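TRNA threonylcarbamoyladenosine biosynthesis protein TsaB (Pseudomonas aeruginosa, PDB 5BR9) probably takes part in making the threonylcarbamoyladenosine (t6A) modification at position 37 of tRNA. Local coordinates at residues Ser18-Ser23 and Ser191-Ala196; Ser102-Leu107 and Val120-Asp125; Met128-Trp133 and Glu149-Pro154; Ala164-Phe169 and Arg184-Asp189. All coordinates share one frame; numbering follows the deposited sequence.

Overall arrangement
The chain carries two five-stranded mixed sheets of the same strand order, the doubled layout of the actin-like ATPase superfamily. Interaction 1 joins strand 21-28 of the first sheet to the loop between strand 187-189 of the second and helix 196-208, so it closes a loop in the chain that holds the other three. Interaction 2 seats helix 103-115, which follows strand 98-101, on strand 119-125 of the second sheet; its centre lies about 11 Å from that of interaction 1, and the two touch. Interactions 3 and 4 follow in series within that sheet, centres about 19 Å apart; interaction 2, about 11 and 15 Å away, touches both. Interaction 1 thus couples the two sheets.

Interaction 1 (Ser18-Ser23 and Ser191-Ala196); sequences STEACS and SLLPHA
Ser-23 OG receives the backbone N-H of Ala-196 at 2.9 Å, in a somewhat bent bond (143° at the hydrogen), and also hydrogen-bonds a water at 2.8 Å from OG. That water donates to Pro-194 O, so the one hydroxyl holds the 191-196 loop both directly and through solvent. With OG turned between its own backbone N and carbonyl carbon (chi1 66°), it faces the start of helix 196-208 and lies close against Ala-196 CB.

Further along, the contact becomes apolar. Thr-19 CG2 and the ring of Pro-194 meet tip to tip, with CG2 3.5 Å from Pro-194 CD. The other branch, Thr-19 OG1, accepts from Ala-21 N in an ST turn that fixes the bend before the strand. Leu-193 CD1 lies against this turn, 4.0 Å from Thr-19 OG1 and 4.2 Å from Ala-21 CB, while the long side chain of Glu-20, poorly ordered, passes it at about a right angle. Ser-18 OG stands 3.7 Å from Pro-194 CG, but its main partner is Asp-16.

The CB of His-195 points away from segment 18-23; ND1 caps Glu-197 N and the ring stacks with Tyr-36 of strand 31-38. The first-turn N-H of Ala-196 has no acceptor earlier in its own helix, and Ser-23 supplies one from the other end of the chain. The serine hydroxyl therefore satisfies a buried helix start and fixes it against the first sheet, while Pro-194 O, also buried, is satisfied through water.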
# COMPACT_ATOMS: atom_id res chain seq x y z
N SER A 18 -3.67 7.03 -8.80
CA SER A 18 -4.36 7.98 -7.93
C SER A 18 -5.83 8.15 -8.31
O SER A 18 -6.61 8.77 -7.58
CB SER A 18 -3.64 9.34 -7.94
OG SER A 18 -3.73 9.96 -9.21
N THR A 19 -6.19 7.69 -9.50
CA THR A 19 -7.56 7.85 -9.98
C THR A 19 -8.11 6.51 -10.39
O THR A 19 -7.47 5.49 -10.17
CB THR A 19 -7.65 8.84 -11.18
OG1 THR A 19 -6.96 8.30 -12.32
CG2 THR A 19 -7.05 10.18 -10.82
N GLU A 20 -9.29 6.52 -11.02
CA GLU A 20 -9.88 5.32 -11.61
C GLU A 20 -9.01 4.84 -12.79
O GLU A 20 -9.16 3.71 -13.27
CB GLU A 20 -11.31 5.60 -12.07
CG GLU A 20 -11.41 6.55 -13.26
CD GLU A 20 -12.85 6.82 -13.70
OE1 GLU A 20 -13.08 7.84 -14.39
OE2 GLU A 20 -13.75 6.02 -13.35
N ALA A 21 -8.12 5.71 -13.26
CA ALA A 21 -7.15 5.38 -14.29
C ALA A 21 -5.91 4.74 -13.67
O ALA A 21 -5.45 5.14 -12.59
CB ALA A 21 -6.75 6.62 -15.09
N CYS A 22 -5.40 3.71 -14.33
CA CYS A 22 -4.17 3.07 -13.95
C CYS A 22 -3.18 3.19 -15.11
O CYS A 22 -3.50 2.82 -16.25
CB CYS A 22 -4.40 1.61 -13.56
SG CYS A 22 -2.94 0.81 -12.89
N SER A 23 -2.00 3.74 -14.88
CA SER A 23 -1.11 3.91 -16.01
C SER A 23 0.35 3.74 -15.61
O SER A 23 0.73 3.95 -14.45
CB SER A 23 -1.34 5.26 -16.68
OG SER A 23 -0.99 6.33 -15.83
N SER A 191 -12.62 16.81 -16.77
CA SER A 191 -12.53 15.35 -16.74
C SER A 191 -11.09 14.84 -16.93
O SER A 191 -10.84 13.63 -16.92
CB SER A 191 -13.45 14.73 -17.78
OG SER A 191 -12.86 14.82 -19.06
N LEU A 192 -10.14 15.75 -17.10
CA LEU A 192 -8.73 15.35 -17.27
C LEU A 192 -8.13 14.70 -16.02
O LEU A 192 -8.26 15.22 -14.90
CB LEU A 192 -7.87 16.55 -17.67
CG LEU A 192 -6.54 16.15 -18.30
CD1 LEU A 192 -6.74 15.57 -19.72
CD2 LEU A 192 -5.57 17.33 -18.28
N LEU A 193 -7.44 13.59 -16.24
CA LEU A 193 -6.85 12.78 -15.19
C LEU A 193 -5.32 12.70 -15.37
O LEU A 193 -4.82 13.03 -16.43
CB LEU A 193 -7.48 11.37 -15.22
CG LEU A 193 -8.99 11.27 -14.98
CD1 LEU A 193 -9.46 9.81 -15.01
CD2 LEU A 193 -9.38 11.92 -13.64
N PRO A 194 -4.59 12.33 -14.31
CA PRO A 194 -3.14 12.10 -14.40
C PRO A 194 -2.79 11.00 -15.39
O PRO A 194 -3.57 10.08 -15.56
CB PRO A 194 -2.76 11.69 -12.98
CG PRO A 194 -3.78 12.31 -12.13
CD PRO A 194 -5.06 12.23 -12.91
N HIS A 195 -1.64 11.10 -16.03
CA HIS A 195 -1.19 10.12 -17.01
C HIS A 195 0.30 9.83 -16.75
O HIS A 195 1.11 10.76 -16.61
CB HIS A 195 -1.44 10.66 -18.41
CG HIS A 195 -1.37 9.65 -19.50
ND1 HIS A 195 -0.25 8.89 -19.74
CD2 HIS A 195 -2.27 9.32 -20.46
CE1 HIS A 195 -0.48 8.10 -20.78
NE2 HIS A 195 -1.69 8.35 -21.24
N ALA A 196 0.67 8.56 -16.64
CA ALA A 196 2.05 8.19 -16.33
C ALA A 196 3.05 8.76 -17.34
O ALA A 196 4.22 9.01 -17.00
CB ALA A 196 2.18 6.68 -16.27
O HOH W 1 -3.30 7.17 -14.53

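Interaction 2 (Ser102-Leu107 and Val120-Asp125); sequences SDLAIL and VAAAID
Ile-124 reaches from its strand between Leu-104 and Leu-107 of the helix and crosses both leucine side chains obliquely. Its CG1 is the meeting point, 3.6 Å from Leu-107 CD1 and 3.8 Å from Leu-104 CD2. The torsion at chi1 (-66°) sets CG1 beside the backbone N of Ile-124, anti to the carbonyl carbon, on the side where the two leucines converge. Ile-124 CD1 continues between the same two methyl groups and lies 4.1 Å from Asp-103 CB.

Two residues back along the strand, Ala-122 faces the helix with nothing larger than a methyl group. Its CB lies 3.5 Å from Leu-104 O and 3.8 Å from Leu-104 CD2, so the helix backbone itself comes down on the alanine. Ala-123, between the two, points the other way. The short helix and strand axes approach to 7.8 Å, consistent with the small residue at this point, and the axes run at 130° to each other. No hydrogen bond crosses; the contact is shape-fitted packing among buried residues.

The polar groups are settled around its margin. Ser-102 occupies the N-cap of the helix, where OG accepts weakly from Leu-104 N and Ala-105 N and is also bound to Glu-149. Asp-103 turns its carboxylate away from the strand toward Gly-73. Helix 103-115 follows strand 98-101 of the first sheet and leads into strand 119-125 of the second, and its seat on that central strand is the helix-on-sheet layering of the doubled actin-like (ASKHA) fold.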
# COMPACT_ATOMS: atom_id res chain seq x y z
N SER A 102 3.75 15.15 -7.55
CA SER A 102 2.40 15.60 -7.33
C SER A 102 1.49 15.30 -8.51
O SER A 102 1.83 15.58 -9.65
CB SER A 102 2.38 17.11 -7.05
OG SER A 102 1.06 17.58 -7.13
N ASP A 103 0.29 14.81 -8.22
CA ASP A 103 -0.69 14.60 -9.26
C ASP A 103 -1.25 15.90 -9.85
O ASP A 103 -1.72 15.90 -10.98
CB ASP A 103 -1.81 13.71 -8.75
CG ASP A 103 -1.43 12.23 -8.82
OD1 ASP A 103 -1.10 11.63 -7.80
OD2 ASP A 103 -1.47 11.68 -9.94
N LEU A 104 -1.20 17.00 -9.09
CA LEU A 104 -1.56 18.31 -9.64
C LEU A 104 -0.54 18.72 -10.72
O LEU A 104 -0.92 19.18 -11.80
CB LEU A 104 -1.65 19.37 -8.51
CG LEU A 104 -2.80 19.17 -7.49
CD1 LEU A 104 -2.58 19.94 -6.21
CD2 LEU A 104 -4.17 19.53 -8.10
N ALA A 105 0.74 18.52 -10.43
CA ALA A 105 1.79 18.77 -11.44
C ALA A 105 1.59 17.87 -12.65
O ALA A 105 1.70 18.33 -13.79
CB ALA A 105 3.20 18.55 -10.84
N ILE A 106 1.26 16.60 -12.41
CA ILE A 106 1.11 15.68 -13.53
C ILE A 106 -0.01 16.17 -14.47
O ILE A 106 0.14 16.15 -15.70
CB ILE A 106 0.86 14.25 -13.05
CG1 ILE A 106 2.05 13.76 -12.24
CG2 ILE A 106 0.61 13.34 -14.23
CD1 ILE A 106 1.76 12.50 -11.45
N LEU A 107 -1.13 16.58 -13.87
CA LEU A 107 -2.23 17.18 -14.63
C LEU A 107 -1.77 18.38 -15.44
O LEU A 107 -2.21 18.58 -16.56
CB LEU A 107 -3.32 17.66 -13.68
CG LEU A 107 -4.37 16.71 -13.16
CD1 LEU A 107 -5.33 17.54 -12.29
CD2 LEU A 107 -5.08 16.05 -14.33
N VAL A 120 -1.34 26.60 -16.06
CA VAL A 120 -2.44 25.70 -15.73
C VAL A 120 -2.78 25.78 -14.25
O VAL A 120 -1.90 25.68 -13.39
CB VAL A 120 -2.13 24.24 -16.11
CG1 VAL A 120 -3.25 23.33 -15.60
CG2 VAL A 120 -1.99 24.09 -17.62
N ALA A 121 -4.05 26.01 -13.97
CA ALA A 121 -4.54 25.87 -12.61
C ALA A 121 -5.11 24.44 -12.49
O ALA A 121 -6.12 24.12 -13.10
CB ALA A 121 -5.60 26.94 -12.29
N ALA A 122 -4.41 23.59 -11.76
CA ALA A 122 -4.85 22.22 -11.56
C ALA A 122 -5.74 22.12 -10.32
O ALA A 122 -5.41 22.67 -9.27
CB ALA A 122 -3.66 21.29 -11.45
N ALA A 123 -6.87 21.45 -10.46
CA ALA A 123 -7.79 21.27 -9.34
C ALA A 123 -8.32 19.85 -9.36
O ALA A 123 -8.87 19.41 -10.36
CB ALA A 123 -8.96 22.28 -9.40
N ILE A 124 -8.15 19.16 -8.23
CA ILE A 124 -8.61 17.79 -8.05
C ILE A 124 -9.61 17.76 -6.92
O ILE A 124 -9.36 18.30 -5.84
CB ILE A 124 -7.42 16.83 -7.78
CG1 ILE A 124 -6.51 16.74 -9.01
CG2 ILE A 124 -7.93 15.46 -7.35
CD1 ILE A 124 -5.22 15.96 -8.77
N ASP A 125 -10.74 17.11 -7.15
CA ASP A 125 -11.79 17.05 -6.16
C ASP A 125 -11.24 16.41 -4.89
O ASP A 125 -10.55 15.42 -4.95
CB ASP A 125 -12.99 16.23 -6.64
CG ASP A 125 -14.19 16.40 -5.75
OD1 ASP A 125 -15.11 15.57 -5.79
OD2 ASP A 125 -14.20 17.36 -4.96

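Interaction 3 (Met128-Trp133 and Glu149-Pro154); sequences MDEVYW and EAVLPP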
# COMPACT_ATOMS: atom_id res chain seq x y z
N MET A 128 -15.36 16.33 1.07
CA MET A 128 -15.95 17.27 2.02
C MET A 128 -15.96 18.73 1.55
O MET A 128 -15.54 19.64 2.27
CB MET A 128 -15.24 17.15 3.37
CG MET A 128 -15.43 15.79 4.03
SD MET A 128 -17.11 15.13 3.84
CE MET A 128 -16.79 13.64 2.88
N ASP A 129 -16.47 18.94 0.35
CA ASP A 129 -16.74 20.27 -0.19
C ASP A 129 -15.47 21.10 -0.32
O ASP A 129 -15.51 22.32 -0.20
CB ASP A 129 -17.76 21.02 0.69
CG ASP A 129 -18.49 22.09 -0.09
OD1 ASP A 129 -18.61 21.92 -1.32
OD2 ASP A 129 -18.95 23.11 0.51
N GLU A 130 -14.36 20.43 -0.60
CA GLU A 130 -13.11 21.12 -0.88
C GLU A 130 -12.44 20.55 -2.12
O GLU A 130 -12.77 19.46 -2.58
CB GLU A 130 -12.15 21.02 0.31
CG GLU A 130 -12.65 21.71 1.57
CD GLU A 130 -11.62 21.69 2.67
OE1 GLU A 130 -11.06 20.61 2.95
OE2 GLU A 130 -11.37 22.76 3.25
N VAL A 131 -11.47 21.30 -2.65
CA VAL A 131 -10.66 20.84 -3.75
C VAL A 131 -9.19 21.00 -3.44
O VAL A 131 -8.78 21.96 -2.78
CB VAL A 131 -11.01 21.58 -5.08
CG1 VAL A 131 -12.44 21.30 -5.51
CG2 VAL A 131 -10.80 23.09 -4.91
N TYR A 132 -8.39 20.09 -3.97
CA TYR A 132 -6.97 20.26 -4.03
C TYR A 132 -6.65 21.20 -5.17
O TYR A 132 -7.26 21.12 -6.23
CB TYR A 132 -6.28 18.92 -4.22
CG TYR A 132 -6.49 17.93 -3.09
CD1 TYR A 132 -5.89 18.13 -1.85
CD2 TYR A 132 -7.31 16.83 -3.26
CE1 TYR A 132 -6.07 17.21 -0.81
CE2 TYR A 132 -7.50 15.91 -2.22
CZ TYR A 132 -6.88 16.12 -1.00
OH TYR A 132 -7.07 15.20 0.02
N TRP A 133 -5.69 22.11 -4.94
CA TRP A 133 -5.44 23.25 -5.83
C TRP A 133 -3.96 23.56 -5.97
O TRP A 133 -3.26 23.67 -4.97
CB TRP A 133 -6.19 24.47 -5.29
CG TRP A 133 -5.97 25.75 -6.04
CD1 TRP A 133 -5.08 26.75 -5.72
CD2 TRP A 133 -6.67 26.19 -7.19
NE1 TRP A 133 -5.20 27.79 -6.61
CE2 TRP A 133 -6.16 27.47 -7.53
CE3 TRP A 133 -7.69 25.63 -7.98
CZ2 TRP A 133 -6.63 28.19 -8.63
CZ3 TRP A 133 -8.15 26.35 -9.08
CH2 TRP A 133 -7.62 27.62 -9.38
N GLU A 149 0.72 24.14 -3.00
CA GLU A 149 -0.51 23.39 -3.19
C GLU A 149 -1.32 23.58 -1.93
O GLU A 149 -0.77 23.93 -0.89
CB GLU A 149 -0.24 21.89 -3.45
CG GLU A 149 0.47 21.65 -4.77
CD GLU A 149 0.72 20.17 -5.08
OE1 GLU A 149 0.59 19.30 -4.19
OE2 GLU A 149 1.09 19.90 -6.23
N ALA A 150 -2.64 23.44 -2.07
CA ALA A 150 -3.53 23.64 -0.94
C ALA A 150 -4.80 22.83 -1.14
O ALA A 150 -5.10 22.40 -2.25
CB ALA A 150 -3.87 25.13 -0.81
N VAL A 151 -5.53 22.61 -0.05
CA VAL A 151 -6.87 22.04 -0.11
C VAL A 151 -7.80 23.11 0.43
O VAL A 151 -7.63 23.60 1.53
CB VAL A 151 -6.96 20.71 0.66
CG1 VAL A 151 -6.42 20.87 2.07
CG2 VAL A 151 -8.40 20.20 0.68
N LEU A 152 -8.80 23.49 -0.37
CA LEU A 152 -9.52 24.73 -0.14
C LEU A 152 -10.98 24.63 -0.53
O LEU A 152 -11.29 23.92 -1.49
CB LEU A 152 -8.89 25.86 -0.96
CG LEU A 152 -7.45 26.31 -0.74
CD1 LEU A 152 -6.97 27.09 -1.97
CD2 LEU A 152 -7.34 27.16 0.50
N PRO A 153 -11.86 25.38 0.16
CA PRO A 153 -13.19 25.62 -0.41
C PRO A 153 -12.98 26.28 -1.77
O PRO A 153 -12.11 27.13 -1.90
CB PRO A 153 -13.84 26.60 0.57
CG PRO A 153 -13.02 26.53 1.80
CD PRO A 153 -11.63 26.18 1.37
N PRO A 154 -13.77 25.89 -2.76
CA PRO A 154 -13.62 26.46 -4.10
C PRO A 154 -13.69 28.00 -4.11
O PRO A 154 -13.03 28.64 -4.94
CB PRO A 154 -14.79 25.84 -4.88
CG PRO A 154 -15.76 25.39 -3.81
CD PRO A 154 -14.91 24.96 -2.67
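Val-131 and Leu-152 form a hydrogen-bonded pair in the antiparallel beta hairpin of strands 131-139 and 142-152, at the margin of the second sheet. Val-131 N reaches Leu-152 O at 2.9 Å in a nearly straight bond (171°), and Leu-152 N returns to Val-131 O. A second such pair couples Trp-133 with Ala-150: Trp-133 N to Ala-150 O measures 2.8 Å, with the donor nearly along the C=O axis. Between them Tyr-132 and Val-151 form a non-hydrogen-bonded pair, their CA atoms 4.3 Å apart.

This backbone ladder is the close-knit part. On the face shared by Val-131, Trp-133, Ala-150 and Leu-152, the tryptophan has its CG anti to the backbone N (chi1 176°) and the indole leads away to bond Ala-158 O through NE1, its nearest atom to Leu-152 being CD1, 4.2 Å from Leu-152 CD1. The other face is more open to solvent: Val-151 is exposed and lies side by side with the Tyr-132 ring, its CB 3.8 Å from Tyr-132 CD1. At the hairpin's open end strand 142-152 runs into Pro-153 and Pro-154, and Glu-130 stretches alongside Pro-153. There the glutamate carboxylate meets carbon, with OE1 of Glu-130 3.5 Å from Val-151 CG2.

Interaction 4 (Ala164-Phe169 and Arg184-Asp189); sequences AAADWF and RPVALD
Trp-168 lays its indole across Pro-185, the two side chains meeting at about a right angle. From CB the side chain turns so that CG falls between the backbone N and the carbonyl carbon (chi1 65°), and the indole lies with one face against Pro-185. CD2 and CE3 pass near Pro-185 CB, and that carbon sits almost squarely above the six-membered ring, 3.7 Å from its centroid and 7° off the normal, in a CH-pi contact. At the far rim Trp-168 CH2 comes 3.6 Å from Pro-185 CD, while CZ2 lies 3.7 Å from Arg-184 C. The pyrrole nitrogen NE1 is engaged with Ala-163 O.

No direct hydrogen bond joins the segments. Instead water 2, which also lies over the rim of the indole, donates to Trp-168 O at 2.7 Å, accepts from Val-186 N at 3.1 Å and also donates to Ala-165 O. A second water donates to the same Trp-168 carbonyl and accepts weakly from Ala-187 N. Beside them Ala-166 CB rests 3.6 Å from Val-186 CG2.

Phe-169, with CG anti to its backbone N (chi1 -180°), lies beside segment 184-189. Its CD1 lies 3.4 Å from Ala-187 O, Leu-188 CA stands over one face, and CZ reaches Asp-189 CB at 3.8 Å. The two aromatic residues leave strand 168-171 for different neighbours: Trp-168 packs on Ala-121 of strand 119-125 and meets Trp-161, whereas Phe-169 touches Ala-111 and Gln-115 of helix 103-115, with strand 187-189 as the sheet's outermost strand within the chain.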
# COMPACT_ATOMS: atom_id res chain seq x y z
N ALA A 164 -7.71 37.83 -15.36
CA ALA A 164 -8.36 38.24 -16.60
C ALA A 164 -7.57 37.81 -17.85
O ALA A 164 -8.09 37.89 -18.95
CB ALA A 164 -8.56 39.76 -16.61
N ALA A 165 -6.33 37.36 -17.68
CA ALA A 165 -5.56 36.88 -18.83
C ALA A 165 -6.18 35.60 -19.39
O ALA A 165 -6.59 34.72 -18.65
CB ALA A 165 -4.11 36.65 -18.44
N ALA A 166 -6.25 35.50 -20.71
CA ALA A 166 -7.01 34.45 -21.36
C ALA A 166 -6.14 33.24 -21.75
O ALA A 166 -6.56 32.40 -22.56
CB ALA A 166 -7.72 35.02 -22.59
N ASP A 167 -4.94 33.15 -21.19
CA ASP A 167 -4.01 32.10 -21.62
C ASP A 167 -3.92 30.93 -20.63
O ASP A 167 -3.47 29.84 -20.99
CB ASP A 167 -2.62 32.70 -21.83
CG ASP A 167 -2.03 33.24 -20.55
OD1 ASP A 167 -2.67 34.11 -19.93
OD2 ASP A 167 -0.93 32.78 -20.16
N TRP A 168 -4.35 31.13 -19.39
CA TRP A 168 -4.29 30.03 -18.43
C TRP A 168 -5.51 29.08 -18.54
O TRP A 168 -6.60 29.47 -18.95
CB TRP A 168 -4.15 30.57 -17.01
CG TRP A 168 -5.29 31.37 -16.50
CD1 TRP A 168 -5.59 32.66 -16.81
CD2 TRP A 168 -6.27 30.94 -15.55
NE1 TRP A 168 -6.71 33.06 -16.12
CE2 TRP A 168 -7.14 32.03 -15.33
CE3 TRP A 168 -6.49 29.75 -14.85
CZ2 TRP A 168 -8.23 31.96 -14.46
CZ3 TRP A 168 -7.57 29.68 -13.98
CH2 TRP A 168 -8.42 30.78 -13.79
N PHE A 169 -5.27 27.83 -18.18
CA PHE A 169 -6.19 26.72 -18.45
C PHE A 169 -6.53 26.01 -17.15
O PHE A 169 -5.67 25.85 -16.28
CB PHE A 169 -5.53 25.77 -19.47
CG PHE A 169 -6.36 24.56 -19.88
CD1 PHE A 169 -7.26 24.64 -20.92
CD2 PHE A 169 -6.16 23.33 -19.26
CE1 PHE A 169 -8.00 23.53 -21.32
CE2 PHE A 169 -6.89 22.21 -19.65
CZ PHE A 169 -7.82 22.30 -20.68
N ARG A 184 -12.58 32.22 -13.29
CA ARG A 184 -12.52 31.03 -14.13
C ARG A 184 -11.78 31.32 -15.43
O ARG A 184 -11.81 32.45 -15.93
CB ARG A 184 -13.92 30.48 -14.42
CG ARG A 184 -14.82 31.36 -15.27
CD ARG A 184 -15.75 30.47 -16.10
NE ARG A 184 -15.00 29.73 -17.12
CZ ARG A 184 -15.45 28.64 -17.73
NH1 ARG A 184 -16.63 28.13 -17.42
NH2 ARG A 184 -14.69 28.04 -18.64
N PRO A 185 -11.09 30.31 -15.98
CA PRO A 185 -10.36 30.49 -17.24
C PRO A 185 -11.28 30.52 -18.45
O PRO A 185 -12.45 30.14 -18.34
CB PRO A 185 -9.45 29.25 -17.29
CG PRO A 185 -10.28 28.20 -16.61
CD PRO A 185 -10.99 28.93 -15.48
N VAL A 186 -10.75 30.93 -19.59
CA VAL A 186 -11.51 30.88 -20.83
C VAL A 186 -11.87 29.42 -21.14
O VAL A 186 -12.99 29.12 -21.52
CB VAL A 186 -10.73 31.51 -22.00
CG1 VAL A 186 -11.45 31.27 -23.31
CG2 VAL A 186 -10.58 33.01 -21.78
N ALA A 187 -10.92 28.52 -20.92
CA ALA A 187 -11.14 27.11 -21.22
C ALA A 187 -10.70 26.17 -20.10
O ALA A 187 -9.71 26.41 -19.41
CB ALA A 187 -10.43 26.76 -22.51
N LEU A 188 -11.43 25.07 -19.94
CA LEU A 188 -11.07 24.07 -18.94
C LEU A 188 -11.43 22.64 -19.36
O LEU A 188 -12.17 22.43 -20.32
CB LEU A 188 -11.74 24.42 -17.59
CG LEU A 188 -13.24 24.68 -17.51
CD1 LEU A 188 -14.05 23.40 -17.57
CD2 LEU A 188 -13.57 25.43 -16.23
N ASP A 189 -10.89 21.67 -18.64
CA ASP A 189 -11.26 20.28 -18.84
C ASP A 189 -11.44 19.65 -17.47
O ASP A 189 -10.47 19.28 -16.82
CB ASP A 189 -10.19 19.52 -19.64
CG ASP A 189 -10.60 18.07 -19.98
OD1 ASP A 189 -11.64 17.58 -19.47
OD2 ASP A 189 -9.86 17.40 -20.73
O HOH W 2 -7.84 31.85 -19.28
O HOH W 3 -7.75 29.39 -21.17